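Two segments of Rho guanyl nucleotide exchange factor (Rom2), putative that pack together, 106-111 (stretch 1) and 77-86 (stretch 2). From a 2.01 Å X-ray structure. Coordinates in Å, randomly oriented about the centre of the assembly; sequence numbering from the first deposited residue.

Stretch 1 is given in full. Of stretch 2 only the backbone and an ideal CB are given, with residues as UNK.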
ATOM      1  N   PRO A 106      16.352  -7.127  15.240  1.00 48.99           N
ATOM      2  CA  PRO A 106      14.927  -6.758  15.190  1.00 55.72           C
ATOM      3  C   PRO A 106      14.276  -6.634  16.531  1.00 57.95           C
ATOM      4  O   PRO A 106      14.609  -7.371  17.409  1.00 68.24           O
ATOM      5  CB  PRO A 106      14.274  -7.916  14.419  1.00 52.85           C
ATOM      6  CG  PRO A 106      15.228  -9.057  14.595  1.00 55.05           C
ATOM      7  CD  PRO A 106      16.588  -8.400  14.528  1.00 53.75           C
ATOM      8  N   LYS A 107      13.319  -5.717  16.647  1.00 53.72           N
ATOM      9  CA  LYS A 107      12.401  -5.662  17.753  1.00 50.73           C
ATOM     10  C   LYS A 107      11.020  -6.201  17.298  1.00 54.09           C
ATOM     11  O   LYS A 107      10.340  -5.598  16.459  1.00 52.54           O
ATOM     12  CB  LYS A 107      12.381  -4.236  18.250  1.00 57.66           C
ATOM     13  CG  LYS A 107      11.731  -4.038  19.590  1.00 68.86           C
ATOM     14  CD  LYS A 107      12.337  -2.835  20.318  1.00 78.54           C
ATOM     15  CE  LYS A 107      11.341  -2.211  21.305  1.00 84.99           C
ATOM     16  NZ  LYS A 107      10.670  -3.204  22.212  1.00 83.50           N
ATOM     17  N   LYS A 108      10.608  -7.359  17.817  1.00 49.37           N
ATOM     18  CA  LYS A 108       9.252  -7.911  17.547  1.00 52.28           C
ATOM     19  C   LYS A 108       8.102  -6.986  17.960  1.00 57.38           C
ATOM     20  O   LYS A 108       8.091  -6.463  19.060  1.00 54.54           O
ATOM     21  CB  LYS A 108       9.084  -9.218  18.288  1.00 58.47           C
ATOM     22  CG  LYS A 108       7.859  -9.984  17.867  1.00 67.69           C
ATOM     23  CD  LYS A 108       7.900 -11.364  18.508  1.00 77.13           C
ATOM     24  CE  LYS A 108       6.786 -12.266  18.008  1.00 82.68           C
ATOM     25  NZ  LYS A 108       6.533 -13.458  18.880  1.00 89.82           N
ATOM     26  N   ILE A 109       7.155  -6.739  17.070  1.00 57.70           N
ATOM     27  CA  ILE A 109       6.020  -5.891  17.438  1.00 58.60           C
ATOM     28  C   ILE A 109       4.826  -6.799  17.612  1.00 56.65           C
ATOM     29  O   ILE A 109       4.163  -6.735  18.614  1.00 62.97           O
ATOM     30  CB  ILE A 109       5.696  -4.787  16.421  1.00 57.38           C
ATOM     31  CG1 ILE A 109       6.880  -3.831  16.264  1.00 56.00           C
ATOM     32  CG2 ILE A 109       4.448  -3.999  16.861  1.00 57.81           C
ATOM     33  CD1 ILE A 109       6.876  -3.152  14.916  1.00 60.63           C
ATOM     34  N   GLN A 110       4.585  -7.640  16.629  1.00 54.56           N
ATOM     35  CA  GLN A 110       3.552  -8.610  16.670  1.00 54.69           C
ATOM     36  C   GLN A 110       4.004  -9.876  15.928  1.00 65.75           C
ATOM     37  O   GLN A 110       4.567  -9.812  14.785  1.00 53.21           O
ATOM     38  CB  GLN A 110       2.346  -8.033  15.986  1.00 61.70           C
ATOM     39  CG  GLN A 110       1.224  -9.029  15.776  1.00 67.53           C
ATOM     40  CD  GLN A 110      -0.121  -8.341  15.686  1.00 73.22           C
ATOM     41  OE1 GLN A 110      -0.468  -7.521  16.548  1.00 92.86           O
ATOM     42  NE2 GLN A 110      -0.901  -8.685  14.659  1.00 73.03           N
ATOM     43  N   GLY A 111       3.651 -11.010  16.541  1.00 60.03           N
ATOM     44  CA  GLY A 111       4.055 -12.326  16.097  1.00 55.21           C
ATOM     45  C   GLY A 111       3.484 -12.875  14.823  1.00 57.94           C
ATOM     46  O   GLY A 111       4.224 -13.553  14.065  1.00 68.27           O
ATOM     47  N   UNK A  77      12.472   1.684  10.710  1.00 42.10           N
ATOM     48  CA  UNK A  77      12.104   0.827   9.608  1.00 38.33           C
ATOM     49  C   UNK A  77      11.115  -0.262  10.081  1.00 44.11           C
ATOM     50  O   UNK A  77      11.402  -1.005  10.988  1.00 43.97           O
ATOM     51  CB  UNK A  77      13.355   0.198   8.992  1.00 38.33           C
ATOM     52  N   UNK A  78       9.951  -0.348   9.435  1.00 42.11           N
ATOM     53  CA  UNK A  78       8.909  -1.371   9.719  1.00 39.65           C
ATOM     54  C   UNK A  78       8.901  -2.499   8.655  1.00 44.04           C
ATOM     55  O   UNK A  78       8.826  -2.242   7.403  1.00 37.57           O
ATOM     56  CB  UNK A  78       7.531  -0.709   9.774  1.00 39.65           C
ATOM     57  N   UNK A  79       9.044  -3.743   9.138  1.00 37.82           N
ATOM     58  CA  UNK A  79       9.225  -4.912   8.259  1.00 36.71           C
ATOM     59  C   UNK A  79       8.273  -6.059   8.611  1.00 37.84           C
ATOM     60  O   UNK A  79       8.290  -6.543   9.725  1.00 41.27           O
ATOM     61  CB  UNK A  79      10.671  -5.407   8.339  1.00 36.71           C
ATOM     62  N   UNK A  80       7.491  -6.525   7.633  1.00 37.10           N
ATOM     63  CA  UNK A  80       6.646  -7.703   7.748  1.00 35.14           C
ATOM     64  C   UNK A  80       7.323  -8.865   6.970  1.00 39.55           C
ATOM     65  O   UNK A  80       7.394  -8.814   5.756  1.00 39.42           O
ATOM     66  CB  UNK A  80       5.240  -7.417   7.217  1.00 35.14           C
ATOM     67  N   UNK A  81       7.871  -9.870   7.706  1.00 38.97           N
ATOM     68  CA  UNK A  81       8.703 -10.968   7.167  1.00 36.92           C
ATOM     69  C   UNK A  81       8.159 -12.291   7.711  1.00 38.33           C
ATOM     70  O   UNK A  81       8.111 -12.514   8.939  1.00 40.72           O
ATOM     71  CB  UNK A  81      10.176 -10.790   7.542  1.00 36.92           C
ATOM     72  N   UNK A  82       7.661 -13.111   6.807  1.00 42.04           N
ATOM     73  CA  UNK A  82       7.068 -14.402   7.175  1.00 47.79           C
ATOM     74  C   UNK A  82       6.109 -14.249   8.334  1.00 47.99           C
ATOM     75  O   UNK A  82       6.235 -14.915   9.386  1.00 48.46           O
ATOM     76  CB  UNK A  82       8.157 -15.415   7.533  1.00 47.79           C
ATOM     77  N   UNK A  83       5.217 -13.276   8.149  1.00 47.18           N
ATOM     78  CA  UNK A  83       4.087 -12.946   9.048  1.00 51.11           C
ATOM     79  C   UNK A  83       4.421 -12.348  10.383  1.00 49.01           C
ATOM     80  O   UNK A  83       3.527 -12.104  11.197  1.00 48.38           O
ATOM     81  CB  UNK A  83       3.271 -14.213   9.311  1.00 51.11           C
ATOM     82  N   UNK A  84       5.687 -12.007  10.570  1.00 49.75           N
ATOM     83  CA  UNK A  84       6.122 -11.345  11.785  1.00 52.58           C
ATOM     84  C   UNK A  84       6.471  -9.899  11.449  1.00 52.88           C
ATOM     85  O   UNK A  84       7.349  -9.651  10.565  1.00 39.95           O
ATOM     86  CB  UNK A  84       7.313 -12.070  12.414  1.00 52.58           C
ATOM     87  N   UNK A  85       5.841  -8.992  12.211  1.00 45.76           N
ATOM     88  CA  UNK A  85       6.042  -7.559  12.125  1.00 43.64           C
ATOM     89  C   UNK A  85       7.069  -7.104  13.126  1.00 43.49           C
ATOM     90  O   UNK A  85       6.940  -7.390  14.304  1.00 45.17           O
ATOM     91  CB  UNK A  85       4.724  -6.812  12.342  1.00 43.64           C
ATOM     92  N   UNK A  86       8.085  -6.364  12.665  1.00 45.55           N
ATOM     93  CA  UNK A  86       9.188  -5.908  13.522  1.00 42.16           C
ATOM     94  C   UNK A  86       9.677  -4.514  13.155  1.00 43.66           C
ATOM     95  O   UNK A  86       9.593  -4.102  12.006  1.00 41.70           O
ATOM     96  CB  UNK A  86      10.356  -6.893  13.440  1.00 42.16           C
TER

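Stretch 2 is a hairpin: a strand over 77-81, a tight turn, and a second strand over 84-86. Stretch 1 pairs antiparallel with the second strand, so the evidence is strongest at 84, 85 and 86.

Position 77 has no atom of stretch 1 within 5.5 Å of its ideal CB. The extended backbone suits many residues, and stretch 1 does not choose among them. It is L77, and it makes no contact here.

Position 78 points sideways, and no atom of stretch 1 lies within 5.5 Å of its ideal CB. The side chain of I109 extends in its direction, so a longer apolar residue could reach it, while a side chain ending at CB would stay about 5.7 Å from I109 CD1. It is L78. Its chi1 is m and chi2 t, and L78 CD2 comes to 4.3 Å from I109 CD1.

At 79, 80 and 81 no atom of stretch 1 lies within 5.5 Å of the ideal CB. Their phi/psi values are those of a strand, where branched and apolar residues are common, but little more can be said. At 79, backbone N and O both bond to 86 across the hairpin. The residues are V79, L80 and A81, and none touches stretch 1, though the end of L80 turns nearer.

Position 82 has phi/psi of 47/50, a left-handed conformation in a type I' turn running from 81 to 84. Asparagine, glycine or aspartate would be usual. It is N82, and its side chain is clear of stretch 1.

Position 83 is also left-handed, at 69/9. Glycine is the common choice here, though other residues are tolerated. The ideal CB is 4.9 Å from G111 O and points sideways, leaving room for a long chain. It is K83. Its side chain leads away from stretch 1. K83 O lies 3.3 Å from G111 O, but both atoms are acceptors and no bond forms.

Position 84 points sideways, with its CB 3.8 Å from G111 O and 4.3 Å from Q110 O. An acceptor so near favours a short donor, such as serine or threonine. It is T84. With chi1 at m, T84 OG1 donates a hydrogen bond to G111 O at 3.1 Å. The methyl T84 CG2 lies 4.4 Å from K108 CG.

Position 85 carries the main backbone pairing. Its N donates to Q110 O at 3.0 Å. Its O accepts from I109 N at 2.8 Å and, weakly, from Q110 N at 3.3 Å. This shared acceptor sits at a beta bulge, where the register shifts by one. The CB is on the same face of the sheet as the Q110 side chain and 4.7 Å from I109 CB, so a branched apolar residue would suit: leucine, isoleucine or valine. It is L85, with L85 CG 4.0 Å from I109 CD1.

Position 86 pairs with K108 without hydrogen bonds between them, and its CB is on the same face as the K108 side chain. Its ideal CB is tight against K107 O, at 3.3 Å, and lies 4.2 Å from P106 CB. A small residue, such as serine, alanine or threonine, seems likely. It is S86. S86 CA makes a CA-H...O contact with K107 O at 3.2 Å, and S86 OG lies 4.3 Å from K108 CA.

Stretch 2 77-86: LLVLANKTLS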
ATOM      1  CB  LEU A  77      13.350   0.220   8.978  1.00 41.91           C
ATOM      2  CG  LEU A  77      13.128  -0.655   7.756  1.00 39.24           C
ATOM      3  CD1 LEU A  77      12.773   0.165   6.520  1.00 40.62           C
ATOM      4  CD2 LEU A  77      14.407  -1.480   7.520  1.00 41.97           C
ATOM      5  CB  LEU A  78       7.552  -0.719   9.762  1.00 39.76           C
ATOM      6  CG  LEU A  78       7.408   0.509  10.691  1.00 40.38           C
ATOM      7  CD1 LEU A  78       6.015   1.094  10.484  1.00 42.87           C
ATOM      8  CD2 LEU A  78       7.607   0.062  12.142  1.00 45.46           C
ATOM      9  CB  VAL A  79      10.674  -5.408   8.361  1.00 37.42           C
ATOM     10  CG1 VAL A  79      10.898  -6.700   7.572  1.00 39.67           C
ATOM     11  CG2 VAL A  79      11.622  -4.304   7.871  1.00 43.91           C
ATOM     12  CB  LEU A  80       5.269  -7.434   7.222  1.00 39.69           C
ATOM     13  CG  LEU A  80       4.243  -8.587   7.302  1.00 47.28           C
ATOM     14  CD1 LEU A  80       4.089  -9.064   8.733  1.00 45.11           C
ATOM     15  CD2 LEU A  80       2.882  -8.161   6.765  1.00 47.58           C
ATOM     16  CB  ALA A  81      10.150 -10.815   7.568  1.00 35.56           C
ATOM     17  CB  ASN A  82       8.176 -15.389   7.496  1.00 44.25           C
ATOM     18  CG  ASN A  82       7.718 -16.848   7.368  1.00 51.30           C
ATOM     19  OD1 ASN A  82       6.721 -17.163   6.734  1.00 55.23           O
ATOM     20  ND2 ASN A  82       8.481 -17.734   7.965  1.00 53.01           N
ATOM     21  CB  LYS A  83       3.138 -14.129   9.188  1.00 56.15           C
ATOM     22  CG  LYS A  83       2.708 -14.620   7.820  1.00 56.26           C
ATOM     23  CD  LYS A  83       1.761 -15.784   7.965  1.00 66.08           C
ATOM     24  CE  LYS A  83       1.094 -16.083   6.630  1.00 75.67           C
ATOM     25  NZ  LYS A  83       0.551 -17.466   6.619  1.00 84.64           N
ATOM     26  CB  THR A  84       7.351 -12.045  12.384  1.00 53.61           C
ATOM     27  OG1 THR A  84       7.025 -13.407  12.639  1.00 64.92           O
ATOM     28  CG2 THR A  84       7.790 -11.387  13.705  1.00 53.14           C
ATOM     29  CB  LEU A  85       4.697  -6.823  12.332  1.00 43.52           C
ATOM     30  CG  LEU A  85       4.754  -5.272  12.227  1.00 49.50           C
ATOM     31  CD1 LEU A  85       5.184  -4.833  10.806  1.00 47.79           C
ATOM     32  CD2 LEU A  85       3.407  -4.635  12.589  1.00 46.91           C
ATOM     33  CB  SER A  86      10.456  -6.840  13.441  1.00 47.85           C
ATOM     34  OG  SER A  86      10.199  -8.244  13.373  1.00 47.08           O
TER
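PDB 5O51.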